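Long-range contacts in DNA helicase RecQ (Deinococcus radiodurans, PDB 4Q48), which probably couples ATP hydrolysis to unwinding of duplex DNA, translocating 3'-5', the present chain being its catalytic core of helicase, zinc-binding and RQC domains: residues T380-V385 with N400-L405; Y214-K219 with M338-S343; L311-S316 with A371-C376; R409-T414 with L507-D512. All coordinates share one frame; numbering follows the deposited sequence.

Contact 1: T380-V385 with N400-L405; sequences TCRRQV and NCDVCL. With ZN (zinc ion), chain C.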
loop_
_atom_site.group_PDB
_atom_site.type_symbol
_atom_site.label_atom_id
_atom_site.label_comp_id
_atom_site.label_asym_id
_atom_site.label_seq_id
_atom_site.Cartn_x
_atom_site.Cartn_y
_atom_site.Cartn_z
ATOM N N THR A 380 1.715 -6.463 -19.426
ATOM C CA THR A 380 3.068 -5.948 -19.377
ATOM C C THR A 380 3.568 -6.134 -17.960
ATOM O O THR A 380 2.775 -6.373 -17.062
ATOM C CB THR A 380 3.107 -4.450 -19.791
ATOM O OG1 THR A 380 2.146 -3.694 -19.009
ATOM C CG2 THR A 380 2.740 -4.304 -21.263
ATOM N N CYS A 381 4.876 -6.018 -17.778
ATOM C CA CYS A 381 5.579 -6.173 -16.486
ATOM C C CYS A 381 4.720 -6.093 -15.226
ATOM O O CYS A 381 4.060 -5.072 -14.999
ATOM C CB CYS A 381 6.665 -5.113 -16.413
ATOM S SG CYS A 381 7.716 -5.146 -14.942
ATOM N N ARG A 382 4.692 -7.167 -14.432
ATOM C CA ARG A 382 3.898 -7.176 -13.196
ATOM C C ARG A 382 4.389 -6.152 -12.195
ATOM O O ARG A 382 3.589 -5.561 -11.487
ATOM C CB ARG A 382 3.949 -8.511 -12.472
ATOM C CG ARG A 382 3.800 -9.708 -13.293
ATOM C CD ARG A 382 3.367 -10.798 -12.392
ATOM N NE ARG A 382 1.928 -10.789 -12.440
ATOM C CZ ARG A 382 1.245 -11.464 -13.345
ATOM N NH1 ARG A 382 1.892 -12.221 -14.227
ATOM N NH2 ARG A 382 -0.073 -11.395 -13.351
ATOM N N ARG A 383 5.712 -6.002 -12.106
ATOM C CA ARG A 383 6.327 -5.170 -11.083
ATOM C C ARG A 383 5.866 -3.725 -11.265
ATOM O O ARG A 383 5.400 -3.110 -10.316
ATOM C CB ARG A 383 7.860 -5.263 -11.140
ATOM C CG ARG A 383 8.571 -4.868 -9.843
ATOM C CD ARG A 383 10.071 -4.952 -9.949
ATOM N NE ARG A 383 10.531 -6.317 -10.139
ATOM C CZ ARG A 383 10.903 -7.121 -9.146
ATOM N NH1 ARG A 383 10.867 -6.670 -7.900
ATOM N NH2 ARG A 383 11.323 -8.367 -9.397
ATOM N N GLN A 384 5.915 -3.229 -12.503
ATOM C CA GLN A 384 5.415 -1.896 -12.815
ATOM C C GLN A 384 3.991 -1.698 -12.301
ATOM O O GLN A 384 3.701 -0.671 -11.672
ATOM C CB GLN A 384 5.462 -1.616 -14.314
ATOM C CG GLN A 384 6.828 -1.195 -14.825
ATOM C CD GLN A 384 6.887 -1.037 -16.343
ATOM O OE1 GLN A 384 6.149 -1.687 -17.094
ATOM N NE2 GLN A 384 7.792 -0.185 -16.802
ATOM N N VAL A 385 3.110 -2.664 -12.533
ATOM C CA VAL A 385 1.725 -2.530 -12.093
ATOM C C VAL A 385 1.617 -2.504 -10.580
ATOM O O VAL A 385 0.848 -1.719 -10.026
ATOM C CB VAL A 385 0.841 -3.666 -12.646
ATOM C CG1 VAL A 385 -0.507 -3.744 -11.912
ATOM C CG2 VAL A 385 0.631 -3.522 -14.166
ATOM N N ASN A 400 12.575 -9.127 -14.209
ATOM C CA ASN A 400 12.597 -10.151 -13.184
ATOM C C ASN A 400 11.177 -10.474 -12.732
ATOM O O ASN A 400 10.918 -10.665 -11.545
ATOM C CB ASN A 400 13.434 -9.715 -11.993
ATOM C CG ASN A 400 13.922 -10.890 -11.171
ATOM O OD1 ASN A 400 14.287 -11.934 -11.727
ATOM N ND2 ASN A 400 13.907 -10.745 -9.834
ATOM N N CYS A 401 10.259 -10.568 -13.684
ATOM C CA CYS A 401 8.925 -11.059 -13.368
ATOM C C CYS A 401 8.491 -12.009 -14.482
ATOM O O CYS A 401 9.092 -12.011 -15.569
ATOM C CB CYS A 401 7.936 -9.903 -13.188
ATOM S SG CYS A 401 7.466 -9.107 -14.695
ATOM N N ASP A 402 7.506 -12.858 -14.201
ATOM C CA ASP A 402 7.114 -13.850 -15.187
ATOM C C ASP A 402 6.573 -13.227 -16.464
ATOM O O ASP A 402 6.777 -13.772 -17.536
ATOM C CB ASP A 402 6.112 -14.831 -14.600
ATOM C CG ASP A 402 4.855 -14.167 -14.117
ATOM O OD1 ASP A 402 4.789 -12.907 -14.098
ATOM O OD2 ASP A 402 3.943 -14.924 -13.717
ATOM N N VAL A 403 5.921 -12.075 -16.373
ATOM C CA VAL A 403 5.458 -11.393 -17.576
ATOM C C VAL A 403 6.623 -10.918 -18.439
ATOM O O VAL A 403 6.629 -11.132 -19.655
ATOM C CB VAL A 403 4.571 -10.179 -17.213
ATOM C CG1 VAL A 403 4.353 -9.266 -18.417
ATOM C CG2 VAL A 403 3.252 -10.648 -16.612
ATOM N N CYS A 404 7.614 -10.294 -17.795
ATOM C CA CYS A 404 8.822 -9.805 -18.466
ATOM C C CYS A 404 9.607 -10.946 -19.135
ATOM O O CYS A 404 10.055 -10.819 -20.277
ATOM C CB CYS A 404 9.721 -9.070 -17.469
ATOM S SG CYS A 404 9.474 -7.339 -17.364
ATOM N N LEU A 405 9.747 -12.065 -18.418
ATOM C CA LEU A 405 10.589 -13.167 -18.858
ATOM C C LEU A 405 9.863 -14.093 -19.836
ATOM O O LEU A 405 10.469 -14.679 -20.730
ATOM C CB LEU A 405 11.091 -13.980 -17.641
ATOM C CG LEU A 405 11.985 -13.292 -16.602
ATOM C CD1 LEU A 405 12.141 -14.121 -15.307
ATOM C CD2 LEU A 405 13.336 -12.944 -17.204
HETATM ZN ZN ZN C . 8.785 -7.252 -15.075
#
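Three of the four thiolates of the RecQ Cys4 zinc site meet here: Cys381, which N-caps helix 382-389, and Cys401 and Cys404 of a CxxC at the short helix 402-405. Cys398 completes the set. Cys381 SG stands anti to its backbone N (chi1 -177°) and binds ZN at 2.4 Å. Cys401 SG, in the crowded position between backbone N and carbonyl carbon, binds ZN at 2.3 Å. Both sulfurs also cap, Cys381 SG accepting from Gln384 N and Cys401 SG from Cys404 N, which probably tempers the thiolate charge. Arg383 lies alongside Asn400, guanidinium and amide planes 3° apart; its NH2 reaches Asn400 O at 3.2 Å and also bonds Ile212 O, while Asn400 OD1 turns to Gln213. Arg382, bent at chi3, crosses Asp402 obliquely and Val403 at about a right angle, with CG and NH1 on Val403 CG2. Asp402 OD2 accepts from Val216 N, and the salt bridge runs from Arg382 NH1 to Asp402 OD1, 3.0 Å, approached from above the carboxylate plane.

Contact 2: Y214-K219 with M338-S343; sequences YRVGLK and MVYGLS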
loop_
_atom_site.group_PDB
_atom_site.type_symbol
_atom_site.label_atom_id
_atom_site.label_comp_id
_atom_site.label_asym_id
_atom_site.label_seq_id
_atom_site.Cartn_x
_atom_site.Cartn_y
_atom_site.Cartn_z
ATOM N N TYR A 214 8.647 -11.780 -9.220
ATOM C CA TYR A 214 7.184 -11.962 -9.063
ATOM C C TYR A 214 6.546 -12.866 -10.135
ATOM O O TYR A 214 6.793 -12.701 -11.337
ATOM C CB TYR A 214 6.467 -10.605 -9.038
ATOM C CG TYR A 214 6.858 -9.770 -7.840
ATOM C CD1 TYR A 214 6.184 -9.883 -6.627
ATOM C CD2 TYR A 214 7.935 -8.894 -7.920
ATOM C CE1 TYR A 214 6.559 -9.123 -5.534
ATOM C CE2 TYR A 214 8.332 -8.153 -6.836
ATOM C CZ TYR A 214 7.643 -8.261 -5.645
ATOM O OH TYR A 214 8.065 -7.491 -4.587
ATOM N N ARG A 215 5.775 -13.850 -9.674
ATOM C CA ARG A 215 5.048 -14.747 -10.562
ATOM C C ARG A 215 3.620 -15.009 -10.133
ATOM O O ARG A 215 3.355 -15.367 -8.977
ATOM C CB ARG A 215 5.738 -16.099 -10.678
ATOM C CG ARG A 215 7.103 -16.097 -11.328
ATOM C CD ARG A 215 7.562 -17.538 -11.432
ATOM N NE ARG A 215 8.997 -17.622 -11.255
ATOM C CZ ARG A 215 9.641 -18.747 -11.004
ATOM N NH1 ARG A 215 8.951 -19.868 -10.895
ATOM N NH2 ARG A 215 10.960 -18.727 -10.846
ATOM N N VAL A 216 2.712 -14.869 -11.095
ATOM C CA VAL A 216 1.316 -15.229 -10.912
ATOM C C VAL A 216 0.942 -16.124 -12.092
ATOM O O VAL A 216 1.352 -15.873 -13.215
ATOM C CB VAL A 216 0.401 -13.982 -10.849
ATOM C CG1 VAL A 216 -1.019 -14.391 -10.606
ATOM C CG2 VAL A 216 0.872 -13.012 -9.759
ATOM N N GLY A 217 0.198 -17.188 -11.843
ATOM C CA GLY A 217 -0.193 -18.078 -12.914
ATOM C C GLY A 217 -1.485 -18.784 -12.554
ATOM O O GLY A 217 -1.994 -18.631 -11.419
ATOM N N LEU A 218 -1.981 -19.612 -13.482
ATOM C CA LEU A 218 -3.308 -20.218 -13.344
ATOM C C LEU A 218 -3.283 -21.446 -12.443
ATOM O O LEU A 218 -2.438 -22.294 -12.602
ATOM C CB LEU A 218 -3.844 -20.592 -14.737
ATOM C CG LEU A 218 -5.114 -21.453 -14.775
ATOM C CD1 LEU A 218 -6.209 -20.815 -13.977
ATOM C CD2 LEU A 218 -5.583 -21.744 -16.205
ATOM N N LYS A 219 -4.222 -21.527 -11.501
ATOM C CA LYS A 219 -4.326 -22.673 -10.581
ATOM C C LYS A 219 -4.679 -23.953 -11.316
ATOM O O LYS A 219 -5.629 -23.974 -12.086
ATOM C CB LYS A 219 -5.364 -22.385 -9.499
ATOM C CG LYS A 219 -5.529 -23.482 -8.473
ATOM C CD LYS A 219 -5.457 -22.927 -7.066
ATOM C CE LYS A 219 -6.695 -22.258 -6.659
ATOM N NZ LYS A 219 -6.518 -21.618 -5.327
ATOM N N MET A 338 2.497 -17.391 -7.159
ATOM C CA MET A 338 1.066 -17.464 -6.835
ATOM C C MET A 338 0.225 -18.042 -7.980
ATOM O O MET A 338 0.372 -17.695 -9.168
ATOM C CB MET A 338 0.509 -16.092 -6.438
ATOM C CG MET A 338 -1.031 -16.036 -6.350
ATOM S SD MET A 338 -1.740 -14.489 -5.709
ATOM C CE MET A 338 -1.464 -13.358 -7.055
ATOM N N VAL A 339 -0.682 -18.925 -7.591
ATOM C CA VAL A 339 -1.657 -19.448 -8.518
ATOM C C VAL A 339 -3.039 -19.144 -7.978
ATOM O O VAL A 339 -3.289 -19.157 -6.776
ATOM C CB VAL A 339 -1.511 -20.975 -8.752
ATOM C CG1 VAL A 339 -0.336 -21.290 -9.694
ATOM C CG2 VAL A 339 -1.447 -21.734 -7.415
ATOM N N TYR A 340 -3.934 -18.843 -8.896
ATOM C CA TYR A 340 -5.296 -18.572 -8.542
ATOM C C TYR A 340 -6.097 -19.044 -9.743
ATOM O O TYR A 340 -5.569 -19.138 -10.864
ATOM C CB TYR A 340 -5.502 -17.078 -8.242
ATOM C CG TYR A 340 -5.656 -16.224 -9.480
ATOM C CD1 TYR A 340 -4.577 -15.946 -10.301
ATOM C CD2 TYR A 340 -6.896 -15.690 -9.821
ATOM C CE1 TYR A 340 -4.743 -15.174 -11.432
ATOM C CE2 TYR A 340 -7.063 -14.921 -10.936
ATOM C CZ TYR A 340 -5.998 -14.678 -11.735
ATOM O OH TYR A 340 -6.192 -13.921 -12.846
ATOM N N GLY A 341 -7.361 -19.359 -9.517
ATOM C CA GLY A 341 -8.209 -19.772 -10.607
ATOM C C GLY A 341 -9.570 -19.112 -10.640
ATOM O O GLY A 341 -9.909 -18.258 -9.801
ATOM N N LEU A 342 -10.275 -19.422 -11.723
ATOM C CA LEU A 342 -11.622 -19.975 -11.639
ATOM C C LEU A 342 -12.501 -19.554 -10.470
ATOM O O LEU A 342 -13.108 -18.480 -10.420
ATOM C CB LEU A 342 -11.497 -21.515 -11.513
ATOM C CG LEU A 342 -11.230 -22.569 -12.583
ATOM C CD1 LEU A 342 -9.814 -22.453 -13.173
ATOM C CD2 LEU A 342 -11.450 -23.922 -11.930
ATOM N N SER A 343 -12.507 -20.497 -9.530
ATOM C CA SER A 343 -13.326 -20.537 -8.348
ATOM C C SER A 343 -12.873 -19.584 -7.266
ATOM O O SER A 343 -13.669 -19.225 -6.388
ATOM C CB SER A 343 -13.326 -21.964 -7.793
ATOM O OG SER A 343 -12.047 -22.306 -7.278
#
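Met338 opens the pairing of strands 214-218 and 338-340, the parallel edge of the second RecA-like helicase domain. Met338 N donates to Arg215 O (2.9 Å), and Met338 O takes Gly217 N nearly along the C=O axis at 2.7 Å. Its side chain runs beside that of Val216, both projecting from the same face; CG is anti to the backbone N (chi1 169°), and a bend at chi3 lays Met338 CE against Val216 CG2 at 3.6 Å. Val339 projects from the other face, where Gly217 offers no side chain; its CB instead packs on Lys219 CA, and its side chain crosses that of Lys219 at about a right angle. Tyr340 N donates to Gly217 O, and Tyr340 O receives Lys219 N at 2.8 Å, well above the carbonyl plane. The Tyr340 ring brings CE1 to Val216 CG1, 3.9 Å away. Lys219 CB lies against the backbone N of Gly341. Leu342 crosses Leu218, with CD1 of each 4.0 Å apart. Four backbone bonds thus fix the register, Val216 and Met338 add apolar contact on their face, and the lysine's charged end is met by Leu311 O and a salt bridge with Asp344.

Contact 3: L311-S316 with A371-C376; sequences LDLPKS and ALLTYC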
loop_
_atom_site.group_PDB
_atom_site.type_symbol
_atom_site.label_atom_id
_atom_site.label_comp_id
_atom_site.label_asym_id
_atom_site.label_seq_id
_atom_site.Cartn_x
_atom_site.Cartn_y
_atom_site.Cartn_z
ATOM N N LEU A 311 -1.468 -19.824 -2.477
ATOM C CA LEU A 311 -2.261 -20.901 -3.049
ATOM C C LEU A 311 -3.712 -20.449 -3.138
ATOM O O LEU A 311 -4.593 -21.179 -3.614
ATOM C CB LEU A 311 -2.126 -22.154 -2.192
ATOM C CG LEU A 311 -0.877 -22.971 -2.513
ATOM C CD1 LEU A 311 -0.704 -24.121 -1.529
ATOM C CD2 LEU A 311 -0.896 -23.478 -3.930
ATOM N N ASP A 312 -3.941 -19.222 -2.682
ATOM C CA ASP A 312 -5.225 -18.553 -2.814
ATOM C C ASP A 312 -4.956 -17.068 -3.000
ATOM O O ASP A 312 -3.846 -16.586 -2.739
ATOM C CB ASP A 312 -6.138 -18.754 -1.585
ATOM C CG ASP A 312 -6.458 -20.203 -1.305
ATOM O OD1 ASP A 312 -7.046 -20.878 -2.182
ATOM O OD2 ASP A 312 -6.149 -20.655 -0.179
ATOM N N LEU A 313 -5.969 -16.345 -3.465
ATOM C CA LEU A 313 -5.854 -14.907 -3.597
ATOM C C LEU A 313 -5.717 -14.261 -2.237
ATOM O O LEU A 313 -6.458 -14.595 -1.305
ATOM C CB LEU A 313 -7.054 -14.341 -4.325
ATOM C CG LEU A 313 -7.009 -14.456 -5.836
ATOM C CD1 LEU A 313 -8.283 -13.829 -6.400
ATOM C CD2 LEU A 313 -5.760 -13.776 -6.367
ATOM N N PRO A 314 -4.780 -13.316 -2.117
ATOM C CA PRO A 314 -4.690 -12.519 -0.898
ATOM C C PRO A 314 -5.918 -11.623 -0.791
ATOM O O PRO A 314 -6.685 -11.577 -1.747
ATOM C CB PRO A 314 -3.428 -11.695 -1.109
ATOM C CG PRO A 314 -2.822 -12.182 -2.372
ATOM C CD PRO A 314 -3.866 -12.829 -3.157
ATOM N N LYS A 315 -6.099 -10.913 0.318
ATOM C CA LYS A 315 -7.279 -10.061 0.459
ATOM C C LYS A 315 -7.098 -8.715 -0.251
ATOM O O LYS A 315 -8.066 -8.029 -0.567
ATOM C CB LYS A 315 -7.616 -9.823 1.938
ATOM C CG LYS A 315 -7.550 -11.076 2.807
ATOM C CD LYS A 315 -8.566 -11.013 3.968
ATOM C CE LYS A 315 -8.239 -11.969 5.142
ATOM N NZ LYS A 315 -8.538 -11.483 6.542
ATOM N N SER A 316 -5.857 -8.334 -0.499
ATOM C CA SER A 316 -5.584 -7.075 -1.153
ATOM C C SER A 316 -4.162 -6.991 -1.699
ATOM O O SER A 316 -3.320 -7.843 -1.400
ATOM C CB SER A 316 -5.827 -5.945 -0.167
ATOM O OG SER A 316 -4.926 -6.052 0.917
ATOM N N ALA A 371 -8.257 -4.013 -8.136
ATOM C CA ALA A 371 -6.869 -3.692 -8.187
ATOM C C ALA A 371 -6.085 -4.993 -8.304
ATOM O O ALA A 371 -5.265 -5.152 -9.222
ATOM C CB ALA A 371 -6.467 -2.935 -6.974
ATOM N N LEU A 372 -6.383 -5.942 -7.415
ATOM C CA LEU A 372 -5.615 -7.169 -7.345
ATOM C C LEU A 372 -5.692 -7.976 -8.649
ATOM O O LEU A 372 -4.667 -8.363 -9.221
ATOM C CB LEU A 372 -6.102 -8.002 -6.160
ATOM C CG LEU A 372 -5.339 -9.289 -5.847
ATOM C CD1 LEU A 372 -3.837 -9.034 -5.816
ATOM C CD2 LEU A 372 -5.791 -9.784 -4.497
ATOM N N LEU A 373 -6.918 -8.166 -9.140
ATOM C CA LEU A 373 -7.167 -8.825 -10.417
ATOM C C LEU A 373 -6.470 -8.123 -11.586
ATOM O O LEU A 373 -5.941 -8.772 -12.493
ATOM C CB LEU A 373 -8.671 -8.916 -10.672
ATOM C CG LEU A 373 -9.415 -9.932 -9.800
ATOM C CD1 LEU A 373 -10.867 -10.013 -10.187
ATOM C CD2 LEU A 373 -8.798 -11.295 -9.961
ATOM N N THR A 374 -6.457 -6.799 -11.574
ATOM C CA THR A 374 -5.758 -6.070 -12.621
ATOM C C THR A 374 -4.267 -6.396 -12.591
ATOM O O THR A 374 -3.649 -6.549 -13.642
ATOM C CB THR A 374 -6.019 -4.590 -12.491
ATOM O OG1 THR A 374 -7.405 -4.377 -12.759
ATOM C CG2 THR A 374 -5.215 -3.800 -13.468
ATOM N N TYR A 375 -3.691 -6.522 -11.392
ATOM C CA TYR A 375 -2.294 -6.934 -11.255
ATOM C C TYR A 375 -2.119 -8.375 -11.726
ATOM O O TYR A 375 -1.167 -8.681 -12.446
ATOM C CB TYR A 375 -1.799 -6.763 -9.816
ATOM C CG TYR A 375 -0.512 -7.490 -9.501
ATOM C CD1 TYR A 375 0.701 -7.067 -10.027
ATOM C CD2 TYR A 375 -0.509 -8.602 -8.671
ATOM C CE1 TYR A 375 1.877 -7.729 -9.747
ATOM C CE2 TYR A 375 0.659 -9.274 -8.385
ATOM C CZ TYR A 375 1.854 -8.823 -8.917
ATOM O OH TYR A 375 3.026 -9.481 -8.611
ATOM N N CYS A 376 -3.024 -9.266 -11.334
ATOM C CA CYS A 376 -2.911 -10.662 -11.763
ATOM C C CYS A 376 -2.909 -10.794 -13.287
ATOM O O CYS A 376 -2.287 -11.690 -13.840
ATOM C CB CYS A 376 -4.030 -11.522 -11.151
ATOM S SG CYS A 376 -3.881 -11.734 -9.331
#
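A loop without regular structure, 311-316, passes beside the last turns of helix 359-376, the nearest CA atoms, those of Ser316 and Leu372, 6.2 Å apart. Leu372 carries the contact: its CG lies anti to the backbone N (chi1 -175°), which sends CD2 across to Pro314. Leu372 CD2 meets Pro314 CD at 3.8 Å and sits 3.4 Å from Pro314 O, the leucine branch and the proline ring crossing obliquely. Leu313, just before Pro314 in the loop, points toward the helix and forks between two helical neighbours. Leu313 CD2 approaches Cys376 SG at 4.1 Å, and Leu313 CD1 comes within 4.4 Å of Leu373 CD2, so these edges touch loosely. The loop links strand 305-310 of the second RecA-like helicase domain to helix 317-324, whereas helix 359-376 belongs to the RecQ zinc-binding region; the leucine and proline groups therefore join these two parts of the core by apolar packing. Tyr340 of the domain's sheet lies against both Leu313 and Cys376, and Met338 against both Pro314 and Cys376, backing the junction from the strand side. At the far end of the loop Ser316 turns its side chain from the helix: with OG between backbone N and carbonyl carbon (chi1 63°), it N-caps helix 317-324 by accepting from Gly319 N. Met317, the next residue, packs on Leu372.

Contact 4: R409-T414 with L507-D512; sequences RVRDLT and LLLRED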
loop_
_atom_site.group_PDB
_atom_site.type_symbol
_atom_site.label_atom_id
_atom_site.label_comp_id
_atom_site.label_asym_id
_atom_site.label_seq_id
_atom_site.Cartn_x
_atom_site.Cartn_y
_atom_site.Cartn_z
ATOM N N ARG A 409 0.902 -13.465 -25.178
ATOM C CA ARG A 409 0.491 -12.886 -26.456
ATOM C C ARG A 409 -0.500 -11.757 -26.163
ATOM O O ARG A 409 -1.415 -11.900 -25.319
ATOM C CB ARG A 409 -0.100 -13.922 -27.409
ATOM C CG ARG A 409 0.576 -15.289 -27.371
ATOM C CD ARG A 409 0.055 -16.268 -28.449
ATOM N NE ARG A 409 0.022 -15.677 -29.791
ATOM C CZ ARG A 409 -1.063 -15.616 -30.562
ATOM N NH1 ARG A 409 -2.226 -16.103 -30.121
ATOM N NH2 ARG A 409 -0.983 -15.063 -31.772
ATOM N N VAL A 410 -0.286 -10.611 -26.811
ATOM C CA VAL A 410 -1.083 -9.446 -26.482
ATOM C C VAL A 410 -1.882 -8.865 -27.642
ATOM O O VAL A 410 -1.448 -8.839 -28.786
ATOM C CB VAL A 410 -0.196 -8.334 -25.884
ATOM C CG1 VAL A 410 0.368 -8.774 -24.539
ATOM C CG2 VAL A 410 0.913 -7.939 -26.840
ATOM N N ARG A 411 -3.076 -8.401 -27.319
ATOM C CA ARG A 411 -3.820 -7.563 -28.236
ATOM C C ARG A 411 -3.428 -6.084 -28.047
ATOM O O ARG A 411 -3.360 -5.591 -26.918
ATOM C CB ARG A 411 -5.314 -7.758 -28.013
ATOM C CG ARG A 411 -5.714 -9.201 -27.962
ATOM C CD ARG A 411 -7.078 -9.315 -27.377
ATOM N NE ARG A 411 -7.998 -8.363 -27.994
ATOM C CZ ARG A 411 -9.144 -7.975 -27.435
ATOM N NH1 ARG A 411 -9.485 -8.449 -26.233
ATOM N NH2 ARG A 411 -9.934 -7.103 -28.065
ATOM N N ASP A 412 -3.158 -5.381 -29.145
ATOM C CA ASP A 412 -2.796 -3.975 -29.046
ATOM C C ASP A 412 -4.067 -3.140 -29.248
ATOM O O ASP A 412 -4.692 -3.187 -30.301
ATOM C CB ASP A 412 -1.728 -3.577 -30.064
ATOM C CG ASP A 412 -1.219 -2.162 -29.844
ATOM O OD1 ASP A 412 -2.022 -1.328 -29.367
ATOM O OD2 ASP A 412 -0.029 -1.860 -30.162
ATOM N N LEU A 413 -4.445 -2.380 -28.228
ATOM C CA LEU A 413 -5.639 -1.569 -28.307
ATOM C C LEU A 413 -5.281 -0.110 -28.043
ATOM O O LEU A 413 -6.108 0.674 -27.623
ATOM C CB LEU A 413 -6.694 -2.071 -27.327
ATOM C CG LEU A 413 -7.420 -3.314 -27.816
ATOM C CD1 LEU A 413 -8.257 -3.901 -26.713
ATOM C CD2 LEU A 413 -8.289 -2.931 -28.979
ATOM N N THR A 414 -4.024 0.227 -28.300
ATOM C CA THR A 414 -3.487 1.569 -28.126
ATOM C C THR A 414 -4.287 2.625 -28.897
ATOM O O THR A 414 -4.583 3.691 -28.383
ATOM C CB THR A 414 -2.025 1.594 -28.576
ATOM O OG1 THR A 414 -1.253 0.674 -27.775
ATOM C CG2 THR A 414 -1.468 2.990 -28.524
ATOM N N LEU A 507 -1.621 0.428 -24.944
ATOM C CA LEU A 507 -2.590 -0.330 -24.144
ATOM C C LEU A 507 -2.662 -1.785 -24.602
ATOM O O LEU A 507 -3.123 -2.047 -25.702
ATOM C CB LEU A 507 -3.970 0.283 -24.247
ATOM C CG LEU A 507 -5.040 -0.524 -23.538
ATOM C CD1 LEU A 507 -4.719 -0.570 -22.048
ATOM C CD2 LEU A 507 -6.426 0.041 -23.795
ATOM N N LEU A 508 -2.181 -2.735 -23.801
ATOM C CA LEU A 508 -2.206 -4.148 -24.209
ATOM C C LEU A 508 -3.086 -5.001 -23.306
ATOM O O LEU A 508 -2.911 -5.019 -22.103
ATOM C CB LEU A 508 -0.797 -4.733 -24.221
ATOM C CG LEU A 508 0.309 -3.909 -24.910
ATOM C CD1 LEU A 508 1.629 -4.674 -25.009
ATOM C CD2 LEU A 508 -0.133 -3.449 -26.294
ATOM N N LEU A 509 -3.981 -5.772 -23.906
ATOM C CA LEU A 509 -4.725 -6.794 -23.198
ATOM C C LEU A 509 -4.140 -8.187 -23.533
ATOM O O LEU A 509 -3.515 -8.390 -24.599
ATOM C CB LEU A 509 -6.206 -6.739 -23.563
ATOM C CG LEU A 509 -7.125 -5.760 -22.821
ATOM C CD1 LEU A 509 -6.782 -4.282 -23.113
ATOM C CD2 LEU A 509 -8.566 -6.046 -23.144
ATOM N N ARG A 510 -4.288 -9.129 -22.601
ATOM C CA ARG A 510 -3.881 -10.515 -22.859
ATOM C C ARG A 510 -4.711 -11.051 -24.000
ATOM O O ARG A 510 -5.901 -10.725 -24.070
ATOM C CB ARG A 510 -4.061 -11.358 -21.618
ATOM C CG ARG A 510 -2.833 -11.359 -20.780
ATOM C CD ARG A 510 -3.118 -11.949 -19.434
ATOM N NE ARG A 510 -1.871 -12.029 -18.687
ATOM C CZ ARG A 510 -1.111 -13.116 -18.601
ATOM N NH1 ARG A 510 -1.499 -14.257 -19.174
ATOM N NH2 ARG A 510 0.023 -13.058 -17.907
ATOM N N GLU A 511 -4.098 -11.840 -24.895
ATOM C CA GLU A 511 -4.829 -12.399 -26.047
ATOM C C GLU A 511 -6.006 -13.299 -25.682
ATOM O O GLU A 511 -7.014 -13.234 -26.367
ATOM C CB GLU A 511 -3.878 -13.137 -26.982
ATOM C CG GLU A 511 -4.442 -13.459 -28.388
ATOM C CD GLU A 511 -4.583 -12.242 -29.314
ATOM O OE1 GLU A 511 -3.568 -11.766 -29.883
ATOM O OE2 GLU A 511 -5.722 -11.778 -29.500
ATOM N N ASP A 512 -5.908 -14.082 -24.600
ATOM C CA ASP A 512 -7.042 -14.889 -24.060
ATOM C C ASP A 512 -8.291 -15.089 -24.959
ATOM O O ASP A 512 -8.940 -16.154 -24.957
ATOM C CB ASP A 512 -7.510 -14.303 -22.722
ATOM C CG ASP A 512 -6.699 -14.815 -21.561
ATOM O OD1 ASP A 512 -5.638 -15.417 -21.843
ATOM O OD2 ASP A 512 -7.109 -14.607 -20.391
#
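Leu508 forks over one face of the two-stranded antiparallel sheet, CD1 against Val410 CG2 at 3.8 Å and CD2 against Asp412 CG at 3.9 Å. Strands 410-412 and 508-510 run at 147° to each other, bringing together the first and last strands of the RQC domain, a winged-helix module in RecQ proteins. The central hydrogen-bonded pair is Arg411 with Leu509: Arg411 N donates to Leu509 O (2.8 Å) and Leu509 N returns a bond to Arg411 O, both within the carbonyl planes. Beside this pair Leu413 CD1 meets Leu509 CD1 at 3.9 Å and also covers one face of the Arg411 guanidinium, off its centre. Helix 467-479 packs on Leu509 and Leu507. Glu511 crosses Arg411 at about a right angle, OE2 resting against Arg411 CG and CD; Arg411 NE and Glu511 OE2 stay 4.4 Å apart, beyond a salt bridge. At the other end Leu413 N meets Leu507 O nearly along the C=O axis. Asp412 OD1 forms an Asx turn with Thr414 N, 2.8 Å away, and also receives the Thr414 hydroxyl. Thr414 OG1 in turn accepts from Leu507 N at 2.9 Å. This relay ties helix 414-426 to the returning strand: directed bonds fix the register, apolar side chains pack beside them, and the arginine and glutamate charges probably add diffuse attraction.

How the contacts relate
From the N terminus, 214-219 comes first and contact 2 closes on it with 338-343, spanning most of the second helicase domain. Contact 3 opens inside that loop at 311-316 and closes beyond it at 371-376, so the two cross. Contact 1 follows in series, a short 14-residue loop round the zinc, and contact 4 then encloses the RQC domain in a 92-residue loop. None nests. Contact 1 is the hub: Asp402 N bonds Tyr214 O of contact 2, Arg382 NH2 bonds Tyr375 O of contact 3, and Thr380 packs on Leu508 of contact 4. Contact 4 comes close to contacts 2 and 3 without touching them, so among these four it is contact 1 that links helicase domain and RQC domain.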